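Local coordinates for protein photoreceptor-histidine kinase BphP (Stigmatella aurantiaca DW4/3-1, PDB 6BAF) that binds a bilin chromophore and, as a bacterial phytochrome, probably senses red and far-red light to help control cell development, at residues L21-P26 with A67-A72; A51-F56 with E63-D68; S131-A136 with G294-S299; G152-D157 with T288-L293. One frame throughout, in Å; residues are numbered along the deposited sequence.

Overall arrangement
Starting from the N terminus, contact 1 ties the end of strand 19-23 and the turn after it to the C-terminal end of helix 59-69, closing a loop of 40 residues. Contact 2 opens inside that loop and ends on the same stretch of helix, sharing A67 and D68: it folds 51-56 back on the helix, and L53 touches both L23 and L69. Both belong to the PAS part. Contact 3 then joins helix 120-135 to helix 284-300 across 157 residues, and contact 4, enclosed by it, joins the next helix, 139-154, to the same C-terminal helix in the GAF part. Contacts 1 and 3 have centres about 35 Å apart.

Contact 1: L21-P26 with A67-A72; sequences LVLSEP and ADLRSA
The guanidinium of R70 meets the carbonyl of P26 with its edge: P26 O lies practically in the guanidinium plane, and P26 C is there too. Two nitrogens on one side of the group converge on that single oxygen, R70 NE at 2.8 Å from P26 O and R70 NH2 at 3.0 Å from P26 O. Neither bond is quite straight, the N-H...O angle being 152° for NE and 141° for NH2, as expected when two donors of one group share an acceptor. The NE bond lies in the carbonyl plane, while NH2 is tilted a little from it. The reach comes from an arginine chain extended from CG to NE, and the paired donors fix the rotation of its planar end. P26 itself follows a cis peptide bond in the turn beyond the strand. L23 CD1 rests on L69 CG at 3.9 Å, the two leucine side chains crossing at about a right angle. The polar pair is exposed, whereas the two leucines are buried in the PAS domain. Strand 19-23 runs between strands 30-34 and 103-110, and helix 59-69 packs over this antiparallel sheet, with L69 also touching A97 of strand 90-100.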
loop_
_atom_site.group_PDB
_atom_site.type_symbol
_atom_site.label_atom_id
_atom_site.label_comp_id
_atom_site.label_asym_id
_atom_site.label_seq_id
_atom_site.Cartn_x
_atom_site.Cartn_y
_atom_site.Cartn_z
ATOM N N LEU A 21 -11.061 23.122 -9.703
ATOM C CA LEU A 21 -12.179 23.879 -9.156
ATOM C C LEU A 21 -11.813 24.382 -7.767
ATOM O O LEU A 21 -11.089 23.711 -7.034
ATOM C CB LEU A 21 -13.425 23.002 -9.053
ATOM C CG LEU A 21 -13.839 22.228 -10.299
ATOM C CD1 LEU A 21 -15.010 21.343 -9.926
ATOM C CD2 LEU A 21 -14.218 23.184 -11.457
ATOM N N VAL A 22 -12.303 25.569 -7.387
ATOM C CA VAL A 22 -12.272 26.007 -5.994
ATOM C C VAL A 22 -13.710 26.058 -5.491
ATOM O O VAL A 22 -14.610 26.526 -6.202
ATOM C CB VAL A 22 -11.580 27.360 -5.816
ATOM C CG1 VAL A 22 -11.643 27.772 -4.370
ATOM C CG2 VAL A 22 -10.116 27.304 -6.302
ATOM N N LEU A 23 -13.925 25.545 -4.280
ATOM C CA LEU A 23 -15.237 25.326 -3.684
ATOM C C LEU A 23 -15.370 26.130 -2.401
ATOM O O LEU A 23 -14.462 26.123 -1.551
ATOM C CB LEU A 23 -15.440 23.843 -3.354
ATOM C CG LEU A 23 -15.241 22.819 -4.476
ATOM C CD1 LEU A 23 -15.390 21.420 -3.882
ATOM C CD2 LEU A 23 -16.273 23.015 -5.488
ATOM N N SER A 24 -16.512 26.791 -2.221
ATOM C CA SER A 24 -16.652 27.461 -0.936
ATOM C C SER A 24 -16.972 26.445 0.155
ATOM O O SER A 24 -17.465 25.350 -0.108
ATOM C CB SER A 24 -17.775 28.497 -0.971
ATOM O OG SER A 24 -19.018 27.814 -1.103
ATOM N N GLU A 25 -16.789 26.863 1.394
ATOM C CA GLU A 25 -17.121 26.011 2.520
ATOM C C GLU A 25 -17.999 26.799 3.455
ATOM O O GLU A 25 -17.612 27.897 3.858
ATOM C CB GLU A 25 -15.849 25.573 3.241
ATOM C CG GLU A 25 -14.756 25.063 2.282
ATOM C CD GLU A 25 -13.460 24.707 3.019
ATOM O OE1 GLU A 25 -12.541 25.580 3.100
ATOM O OE2 GLU A 25 -13.380 23.570 3.541
ATOM N N PRO A 26 -19.124 26.213 3.899
ATOM C CA PRO A 26 -19.503 24.798 3.715
ATOM C C PRO A 26 -20.333 24.529 2.501
ATOM O O PRO A 26 -20.720 23.374 2.248
ATOM C CB PRO A 26 -20.336 24.493 4.966
ATOM C CG PRO A 26 -21.030 25.809 5.245
ATOM C CD PRO A 26 -19.928 26.864 4.954
ATOM N N ALA A 67 -20.029 14.904 1.643
ATOM C CA ALA A 67 -19.585 14.557 2.996
ATOM C C ALA A 67 -18.065 14.530 3.101
ATOM O O ALA A 67 -17.494 15.042 4.081
ATOM C CB ALA A 67 -20.173 13.207 3.405
ATOM N N ASP A 68 -17.382 13.944 2.101
ATOM C CA ASP A 68 -15.913 13.907 2.118
ATOM C C ASP A 68 -15.307 15.309 1.998
ATOM O O ASP A 68 -14.361 15.649 2.714
ATOM C CB ASP A 68 -15.382 13.029 0.980
ATOM C CG ASP A 68 -15.750 11.540 1.143
ATOM O OD1 ASP A 68 -16.109 11.114 2.281
ATOM O OD2 ASP A 68 -15.664 10.803 0.117
ATOM N N LEU A 69 -15.801 16.116 1.053
ATOM C CA LEU A 69 -15.259 17.466 0.855
ATOM C C LEU A 69 -15.407 18.333 2.092
ATOM O O LEU A 69 -14.561 19.209 2.342
ATOM C CB LEU A 69 -15.971 18.149 -0.296
ATOM C CG LEU A 69 -15.497 18.119 -1.736
ATOM C CD1 LEU A 69 -14.039 17.720 -1.946
ATOM C CD2 LEU A 69 -16.469 17.453 -2.663
ATOM N N ARG A 70 -16.464 18.117 2.882
ATOM C CA ARG A 70 -16.641 18.848 4.141
ATOM C C ARG A 70 -15.899 18.214 5.304
ATOM O O ARG A 70 -15.916 18.758 6.412
ATOM C CB ARG A 70 -18.130 18.938 4.492
ATOM C CG ARG A 70 -18.883 19.865 3.584
ATOM C CD ARG A 70 -20.386 19.604 3.607
ATOM N NE ARG A 70 -21.056 20.608 2.792
ATOM C CZ ARG A 70 -22.152 20.377 2.089
ATOM N NH1 ARG A 70 -22.699 19.171 2.115
ATOM N NH2 ARG A 70 -22.700 21.343 1.351
ATOM N N SER A 71 -15.249 17.078 5.080
ATOM C CA SER A 71 -14.847 16.247 6.203
ATOM C C SER A 71 -13.723 16.878 6.991
ATOM O O SER A 71 -13.757 16.878 8.225
ATOM C CB SER A 71 -14.417 14.860 5.741
ATOM O OG SER A 71 -13.605 14.305 6.755
ATOM N N ALA A 72 -12.695 17.377 6.314
ATOM C CA ALA A 72 -11.543 17.811 7.105
ATOM C C ALA A 72 -11.041 16.657 7.962
ATOM O O ALA A 72 -11.468 16.519 9.105
ATOM C CB ALA A 72 -11.878 19.029 7.982
#

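Contact 2: A51-F56 with E63-D68; sequences APLGHF and EPLEAD
L53 and L65 set their side chains at about a right angle, meeting only through their branches, with L53 CD1 at 4.1 Å from L65 CD2. L65 swings its CG anti to the backbone N (chi1 172°), which carries the CD2 methyl out from the helix toward the loop. E66 works differently: its chain is extended beyond CG and lays the carboxylate alongside the backbone of G54, where E66 OE2 comes to 3.5 Å from G54 CA. No direct hydrogen bond joins the two segments. A water does it instead, accepting from G54 N at 3.0 Å and donating to E66 OE2 at 2.6 Å. G54 sits in the short turn 53-55 of the PAS domain, and its carbonyl is taken by R62 NE from the helix that follows. L65 also packs on L80 and V82 of strand 80-85, so the leucine pair belongs to the layer between helix and sheet. The chemistry is therefore split: methyl groups meet on the buried side, and beside them a water relays between a backbone N-H and E66 OE2, an acceptor role consistent with an ionised carboxylate, as is the long, weak ion pair of E66 OE1 with R70 NH1.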
loop_
_atom_site.group_PDB
_atom_site.type_symbol
_atom_site.label_atom_id
_atom_site.label_comp_id
_atom_site.label_asym_id
_atom_site.label_seq_id
_atom_site.Cartn_x
_atom_site.Cartn_y
_atom_site.Cartn_z
ATOM N N ALA A 51 -22.275 28.089 -9.278
ATOM C CA ALA A 51 -23.168 26.948 -9.119
ATOM C C ALA A 51 -22.667 26.057 -7.979
ATOM O O ALA A 51 -21.454 25.971 -7.746
ATOM C CB ALA A 51 -23.224 26.140 -10.422
ATOM N N PRO A 52 -23.573 25.389 -7.258
ATOM C CA PRO A 52 -23.134 24.416 -6.241
ATOM C C PRO A 52 -22.641 23.137 -6.908
ATOM O O PRO A 52 -23.203 22.688 -7.912
ATOM C CB PRO A 52 -24.408 24.154 -5.422
ATOM C CG PRO A 52 -25.521 24.324 -6.433
ATOM C CD PRO A 52 -25.042 25.376 -7.445
ATOM N N LEU A 53 -21.567 22.566 -6.355
ATOM C CA LEU A 53 -20.968 21.350 -6.916
ATOM C C LEU A 53 -22.012 20.265 -7.174
ATOM O O LEU A 53 -22.012 19.628 -8.230
ATOM C CB LEU A 53 -19.899 20.817 -5.957
ATOM C CG LEU A 53 -18.660 20.038 -6.435
ATOM C CD1 LEU A 53 -18.360 18.869 -5.507
ATOM C CD2 LEU A 53 -18.713 19.617 -7.863
ATOM N N GLY A 54 -22.899 20.036 -6.205
ATOM C CA GLY A 54 -23.844 18.944 -6.302
ATOM C C GLY A 54 -24.682 18.954 -7.567
ATOM O O GLY A 54 -25.126 17.903 -8.028
ATOM N N HIS A 55 -24.892 20.129 -8.154
ATOM C CA HIS A 55 -25.694 20.224 -9.365
ATOM C C HIS A 55 -25.133 19.388 -10.512
ATOM O O HIS A 55 -25.887 19.009 -11.416
ATOM C CB HIS A 55 -25.803 21.702 -9.772
ATOM C CG HIS A 55 -26.517 21.923 -11.068
ATOM N ND1 HIS A 55 -25.878 22.385 -12.203
ATOM C CD2 HIS A 55 -27.813 21.740 -11.418
ATOM C CE1 HIS A 55 -26.747 22.477 -13.197
ATOM N NE2 HIS A 55 -27.927 22.094 -12.745
ATOM N N PHE A 56 -23.829 19.104 -10.508
ATOM C CA PHE A 56 -23.150 18.414 -11.600
ATOM C C PHE A 56 -22.822 16.948 -11.284
ATOM O O PHE A 56 -22.259 16.254 -12.137
ATOM C CB PHE A 56 -21.851 19.150 -11.951
ATOM C CG PHE A 56 -22.035 20.621 -12.246
ATOM C CD1 PHE A 56 -22.403 21.053 -13.529
ATOM C CD2 PHE A 56 -21.812 21.582 -11.251
ATOM C CE1 PHE A 56 -22.557 22.410 -13.807
ATOM C CE2 PHE A 56 -21.971 22.957 -11.525
ATOM C CZ PHE A 56 -22.344 23.370 -12.798
ATOM N N GLU A 63 -24.109 12.726 -2.223
ATOM C CA GLU A 63 -24.029 12.803 -0.766
ATOM C C GLU A 63 -22.685 12.354 -0.195
ATOM O O GLU A 63 -22.136 13.077 0.654
ATOM C CB GLU A 63 -25.178 11.990 -0.164
ATOM C CG GLU A 63 -25.225 12.025 1.353
ATOM C CD GLU A 63 -25.606 10.659 1.955
ATOM O OE1 GLU A 63 -26.826 10.445 2.231
ATOM O OE2 GLU A 63 -24.684 9.805 2.165
ATOM N N PRO A 64 -22.116 11.197 -0.577
ATOM C CA PRO A 64 -20.808 10.827 -0.008
ATOM C C PRO A 64 -19.697 11.771 -0.430
ATOM O O PRO A 64 -18.804 12.076 0.371
ATOM C CB PRO A 64 -20.573 9.411 -0.552
ATOM C CG PRO A 64 -21.884 8.947 -1.016
ATOM C CD PRO A 64 -22.612 10.149 -1.485
ATOM N N LEU A 65 -19.736 12.250 -1.677
ATOM C CA LEU A 65 -18.716 13.186 -2.143
ATOM C C LEU A 65 -18.767 14.491 -1.349
ATOM O O LEU A 65 -17.733 14.992 -0.895
ATOM C CB LEU A 65 -18.901 13.438 -3.635
ATOM C CG LEU A 65 -18.034 14.548 -4.217
ATOM C CD1 LEU A 65 -16.540 14.224 -4.062
ATOM C CD2 LEU A 65 -18.410 14.733 -5.675
ATOM N N GLU A 66 -19.966 15.048 -1.156
ATOM C CA GLU A 66 -20.091 16.272 -0.371
ATOM C C GLU A 66 -19.651 16.050 1.065
ATOM O O GLU A 66 -18.986 16.912 1.662
ATOM C CB GLU A 66 -21.534 16.786 -0.413
ATOM C CG GLU A 66 -21.921 17.312 -1.764
ATOM C CD GLU A 66 -23.393 17.663 -1.855
ATOM O OE1 GLU A 66 -24.188 17.236 -0.971
ATOM O OE2 GLU A 66 -23.754 18.374 -2.823
ATOM N N ALA A 67 -20.029 14.904 1.643
ATOM C CA ALA A 67 -19.585 14.557 2.996
ATOM C C ALA A 67 -18.065 14.530 3.101
ATOM O O ALA A 67 -17.494 15.042 4.081
ATOM C CB ALA A 67 -20.173 13.207 3.405
ATOM N N ASP A 68 -17.382 13.944 2.101
ATOM C CA ASP A 68 -15.913 13.907 2.118
ATOM C C ASP A 68 -15.307 15.309 1.998
ATOM O O ASP A 68 -14.361 15.649 2.714
ATOM C CB ASP A 68 -15.382 13.029 0.980
ATOM C CG ASP A 68 -15.750 11.540 1.143
ATOM O OD1 ASP A 68 -16.109 11.114 2.281
ATOM O OD2 ASP A 68 -15.664 10.803 0.117
HETATM O O HOH W 1 -23.679 20.928 -3.425
#

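Contact 3: S131-A136 with G294-S299; sequences SRLRDA and GEVMSS
L133 reaches from helix 120-135 to V296 on helix 284-300, a helix-to-helix contact in the bundle that packs against the GAF domain sheet and contributes to the subunit interface. Starting at CB, which points toward the partner helix, a chi1 of -88° places CG, where the side chain divides. Its CD2 methyl does the touching: L133 CD2 lies 3.9 Å from V296 CG1, and L133 CD2 comes within 4.2 Å of M297 N, so it sits against the helix backbone as well as a side chain. The two side chains cross obliquely. V296 offers CG1 because that branch stands anti to its own backbone N (chi1 169°). L133 also packs on L142 of helix 139-154, and M297 leads away from L133 to rest on C143 and V146 of that helix and on L261 of the sheet. Between subunits, R134 of each chain pairs with E295 of the other. Within helix 284-300 two serines fold their hydroxyls back onto carbonyls. S299 OG donates to V296 O at 2.7 Å, on a lone pair. S298 OG also bonds M262 N of strand 255-263, tying helix to sheet. G294 O takes two donors from S298, the backbone N and the hydroxyl, which arrive from opposite faces of its plane; S298 OG stands 2.8 Å from G294 O and 38° out of that plane.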
loop_
_atom_site.group_PDB
_atom_site.type_symbol
_atom_site.label_atom_id
_atom_site.label_comp_id
_atom_site.label_asym_id
_atom_site.label_seq_id
_atom_site.Cartn_x
_atom_site.Cartn_y
_atom_site.Cartn_z
ATOM N N SER A 131 9.955 -4.609 -0.396
ATOM C CA SER A 131 10.911 -5.668 -0.084
ATOM C C SER A 131 12.201 -5.506 -0.901
ATOM O O SER A 131 13.293 -5.799 -0.393
ATOM C CB SER A 131 10.245 -7.039 -0.253
ATOM O OG SER A 131 10.023 -7.331 -1.605
ATOM N N ARG A 132 12.127 -4.956 -2.118
ATOM C CA ARG A 132 13.366 -4.610 -2.822
ATOM C C ARG A 132 14.157 -3.502 -2.108
ATOM O O ARG A 132 15.396 -3.562 -2.029
ATOM C CB ARG A 132 13.057 -4.227 -4.256
ATOM C CG ARG A 132 12.647 -5.427 -5.083
ATOM C CD ARG A 132 12.347 -5.047 -6.509
ATOM N NE ARG A 132 11.667 -6.112 -7.240
ATOM C CZ ARG A 132 10.407 -6.059 -7.679
ATOM N NH1 ARG A 132 9.668 -4.978 -7.472
ATOM N NH2 ARG A 132 9.881 -7.104 -8.325
ATOM N N LEU A 133 13.477 -2.497 -1.552
ATOM C CA LEU A 133 14.210 -1.463 -0.835
ATOM C C LEU A 133 14.837 -2.035 0.428
ATOM O O LEU A 133 15.929 -1.622 0.832
ATOM C CB LEU A 133 13.289 -0.280 -0.489
ATOM C CG LEU A 133 13.146 0.849 -1.544
ATOM C CD1 LEU A 133 12.839 0.313 -2.945
ATOM C CD2 LEU A 133 12.067 1.881 -1.080
ATOM N N ARG A 134 14.152 -2.967 1.089
ATOM C CA ARG A 134 14.716 -3.516 2.320
ATOM C C ARG A 134 15.913 -4.415 2.038
ATOM O O ARG A 134 16.825 -4.481 2.863
ATOM C CB ARG A 134 13.657 -4.273 3.108
ATOM C CG ARG A 134 12.608 -3.357 3.618
ATOM C CD ARG A 134 11.638 -4.117 4.423
ATOM N NE ARG A 134 12.303 -4.586 5.636
ATOM C CZ ARG A 134 11.920 -5.666 6.301
ATOM N NH1 ARG A 134 10.878 -6.376 5.861
ATOM N NH2 ARG A 134 12.553 -6.009 7.408
ATOM N N ASP A 135 15.968 -5.027 0.853
ATOM C CA ASP A 135 17.134 -5.822 0.460
ATOM C C ASP A 135 18.413 -5.009 0.355
ATOM O O ASP A 135 19.495 -5.603 0.405
ATOM C CB ASP A 135 16.908 -6.515 -0.894
ATOM C CG ASP A 135 15.937 -7.708 -0.801
ATOM O OD1 ASP A 135 15.668 -8.169 0.350
ATOM O OD2 ASP A 135 15.450 -8.173 -1.876
ATOM N N ALA A 136 18.331 -3.683 0.178
ATOM C CA ALA A 136 19.540 -2.876 0.034
ATOM C C ALA A 136 20.341 -2.866 1.327
ATOM O O ALA A 136 19.792 -2.654 2.412
ATOM C CB ALA A 136 19.200 -1.429 -0.348
ATOM N N GLY A 294 9.069 6.848 -2.210
ATOM C CA GLY A 294 9.917 7.957 -1.804
ATOM C C GLY A 294 9.861 8.229 -0.310
ATOM O O GLY A 294 10.883 8.501 0.324
ATOM N N GLU A 295 8.671 8.172 0.278
ATOM C CA GLU A 295 8.599 8.291 1.738
ATOM C C GLU A 295 9.361 7.174 2.435
ATOM O O GLU A 295 9.994 7.399 3.476
ATOM C CB GLU A 295 7.146 8.273 2.194
ATOM C CG GLU A 295 6.358 9.474 1.702
ATOM C CD GLU A 295 5.140 9.777 2.578
ATOM O OE1 GLU A 295 5.222 9.628 3.854
ATOM O OE2 GLU A 295 4.113 10.202 1.965
ATOM N N VAL A 296 9.258 5.941 1.932
ATOM C CA VAL A 296 9.982 4.857 2.602
ATOM C C VAL A 296 11.472 5.121 2.520
ATOM O O VAL A 296 12.169 5.160 3.541
ATOM C CB VAL A 296 9.619 3.487 2.004
ATOM C CG1 VAL A 296 10.605 2.425 2.545
ATOM C CG2 VAL A 296 8.167 3.151 2.333
ATOM N N MET A 297 11.973 5.370 1.304
ATOM C CA MET A 297 13.383 5.751 1.154
ATOM C C MET A 297 13.747 6.922 2.048
ATOM O O MET A 297 14.794 6.902 2.710
ATOM C CB MET A 297 13.708 6.101 -0.295
ATOM C CG MET A 297 15.147 6.646 -0.412
ATOM S SD MET A 297 15.611 6.997 -2.118
ATOM C CE MET A 297 17.408 7.238 -1.894
ATOM N N SER A 298 12.877 7.944 2.127
ATOM C CA SER A 298 13.218 9.066 3.003
ATOM C C SER A 298 13.371 8.605 4.446
ATOM O O SER A 298 14.262 9.084 5.167
ATOM C CB SER A 298 12.176 10.192 2.908
ATOM O OG SER A 298 12.142 10.726 1.578
ATOM N N SER A 299 12.513 7.671 4.892
ATOM C CA SER A 299 12.555 7.273 6.300
ATOM C C SER A 299 13.778 6.412 6.585
ATOM O O SER A 299 14.347 6.504 7.676
ATOM C CB SER A 299 11.254 6.561 6.696
ATOM O OG SER A 299 11.133 5.319 6.000
#

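Contact 4: G152-D157 with T288-L293; sequences GLTGFD and TACEFL
C290 is the first residue of 288-293 to touch the other segment, and it meets two side chains there. With SG beside its own backbone N and anti to the carbonyl carbon (chi1 -72°), the sulfur projects between two side chains of helix 139-154: T154 CG2 lies 3.7 Å from C290 SG, and L153 CD1 lies 4.1 Å from C290 SG. It is the methyl branch of the threonine that faces the sulfur, while OG1 is bonded to F156 N and V150 O. T154 OG1 accepts from F156 N at 3.1 Å with an N-H...O angle of 161°, an ST turn at the end of the helix, and its bond to V150 O reaches one turn back. G155 then leaves the helix with positive phi, and the chain goes on into strand 158-164 of the GAF domain, whose antiparallel sheet these helices cover; T154 and F156 both touch M257 of strand 255-263, while C290 rests on I259. L153 packs in addition on A125 of helix 120-135. Further along, L293 completes the row a turn after C290. L293 CD1 lies 4.0 Å from L153 CD1, and the two leucine side chains cross at about a right angle.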
loop_
_atom_site.group_PDB
_atom_site.type_symbol
_atom_site.label_atom_id
_atom_site.label_comp_id
_atom_site.label_asym_id
_atom_site.label_seq_id
_atom_site.Cartn_x
_atom_site.Cartn_y
_atom_site.Cartn_z
ATOM N N GLY A 152 10.535 1.027 -13.428
ATOM C CA GLY A 152 9.657 -0.085 -13.771
ATOM C C GLY A 152 8.182 0.257 -13.655
ATOM O O GLY A 152 7.394 -0.043 -14.553
ATOM N N LEU A 153 7.782 0.904 -12.554
ATOM C CA LEU A 153 6.362 1.253 -12.397
ATOM C C LEU A 153 5.882 2.273 -13.433
ATOM O O LEU A 153 4.743 2.189 -13.912
ATOM C CB LEU A 153 6.113 1.808 -10.996
ATOM C CG LEU A 153 6.346 0.777 -9.910
ATOM C CD1 LEU A 153 6.430 1.448 -8.525
ATOM C CD2 LEU A 153 5.228 -0.286 -9.981
ATOM N N THR A 154 6.706 3.280 -13.761
ATOM C CA THR A 154 6.221 4.408 -14.576
ATOM C C THR A 154 6.507 4.226 -16.053
ATOM O O THR A 154 5.836 4.829 -16.904
ATOM C CB THR A 154 6.895 5.722 -14.133
ATOM O OG1 THR A 154 8.308 5.618 -14.383
ATOM C CG2 THR A 154 6.718 5.968 -12.638
ATOM N N GLY A 155 7.527 3.453 -16.399
ATOM C CA GLY A 155 7.901 3.445 -17.799
ATOM C C GLY A 155 8.718 4.641 -18.260
ATOM O O GLY A 155 8.903 4.818 -19.466
ATOM N N PHE A 156 9.210 5.471 -17.350
ATOM C CA PHE A 156 10.024 6.606 -17.765
ATOM C C PHE A 156 11.352 6.152 -18.393
ATOM O O PHE A 156 11.983 5.192 -17.938
ATOM C CB PHE A 156 10.285 7.508 -16.549
ATOM C CG PHE A 156 9.291 8.653 -16.398
ATOM C CD1 PHE A 156 9.324 9.744 -17.270
ATOM C CD2 PHE A 156 8.352 8.657 -15.352
ATOM C CE1 PHE A 156 8.432 10.857 -17.114
ATOM C CE2 PHE A 156 7.460 9.747 -15.178
ATOM C CZ PHE A 156 7.499 10.846 -16.075
ATOM N N ASP A 157 11.804 6.892 -19.410
ATOM C CA ASP A 157 13.104 6.625 -20.028
ATOM C C ASP A 157 14.252 6.714 -19.050
ATOM O O ASP A 157 15.253 6.011 -19.224
ATOM C CB ASP A 157 13.375 7.602 -21.175
ATOM C CG ASP A 157 12.502 7.332 -22.356
ATOM O OD1 ASP A 157 12.241 6.139 -22.578
ATOM O OD2 ASP A 157 12.036 8.277 -23.050
ATOM N N THR A 288 1.084 7.577 -6.851
ATOM C CA THR A 288 0.996 7.430 -5.400
ATOM C C THR A 288 1.893 6.303 -4.878
ATOM O O THR A 288 2.462 6.407 -3.782
ATOM C CB THR A 288 -0.463 7.190 -5.050
ATOM O OG1 THR A 288 -1.236 8.090 -5.857
ATOM C CG2 THR A 288 -0.689 7.590 -3.679
ATOM N N ALA A 289 2.006 5.208 -5.643
ATOM C CA ALA A 289 2.936 4.140 -5.281
ATOM C C ALA A 289 4.358 4.676 -5.278
ATOM O O ALA A 289 5.138 4.445 -4.337
ATOM C CB ALA A 289 2.767 2.968 -6.273
ATOM N N CYS A 290 4.691 5.465 -6.291
ATOM C CA CYS A 290 6.046 6.010 -6.346
ATOM C C CYS A 290 6.292 6.967 -5.205
ATOM O O CYS A 290 7.354 6.923 -4.568
ATOM C CB CYS A 290 6.278 6.701 -7.677
ATOM S SG CYS A 290 6.420 5.521 -9.019
ATOM N N GLU A 291 5.325 7.837 -4.910
ATOM C CA GLU A 291 5.532 8.776 -3.816
ATOM C C GLU A 291 5.630 8.033 -2.490
ATOM O O GLU A 291 6.417 8.415 -1.614
ATOM C CB GLU A 291 4.429 9.869 -3.816
ATOM C CG GLU A 291 3.008 9.501 -3.323
ATOM C CD GLU A 291 1.984 10.670 -3.474
ATOM O OE1 GLU A 291 2.360 11.704 -4.049
ATOM O OE2 GLU A 291 0.817 10.553 -3.011
ATOM N N PHE A 292 4.866 6.946 -2.332
ATOM C CA PHE A 292 4.971 6.133 -1.120
ATOM C C PHE A 292 6.363 5.522 -0.980
ATOM O O PHE A 292 6.950 5.514 0.113
ATOM C CB PHE A 292 3.888 5.042 -1.165
ATOM C CG PHE A 292 3.805 4.242 0.082
ATOM C CD1 PHE A 292 4.660 3.170 0.287
ATOM C CD2 PHE A 292 2.902 4.590 1.092
ATOM C CE1 PHE A 292 4.609 2.439 1.475
ATOM C CE2 PHE A 292 2.845 3.848 2.273
ATOM C CZ PHE A 292 3.703 2.785 2.461
ATOM N N LEU A 293 6.930 5.026 -2.089
ATOM C CA LEU A 293 8.307 4.519 -2.039
ATOM C C LEU A 293 9.311 5.621 -1.721
ATOM O O LEU A 293 10.303 5.377 -1.008
ATOM C CB LEU A 293 8.653 3.838 -3.365
ATOM C CG LEU A 293 7.819 2.549 -3.486
ATOM C CD1 LEU A 293 8.027 1.890 -4.836
ATOM C CD2 LEU A 293 8.107 1.587 -2.294
#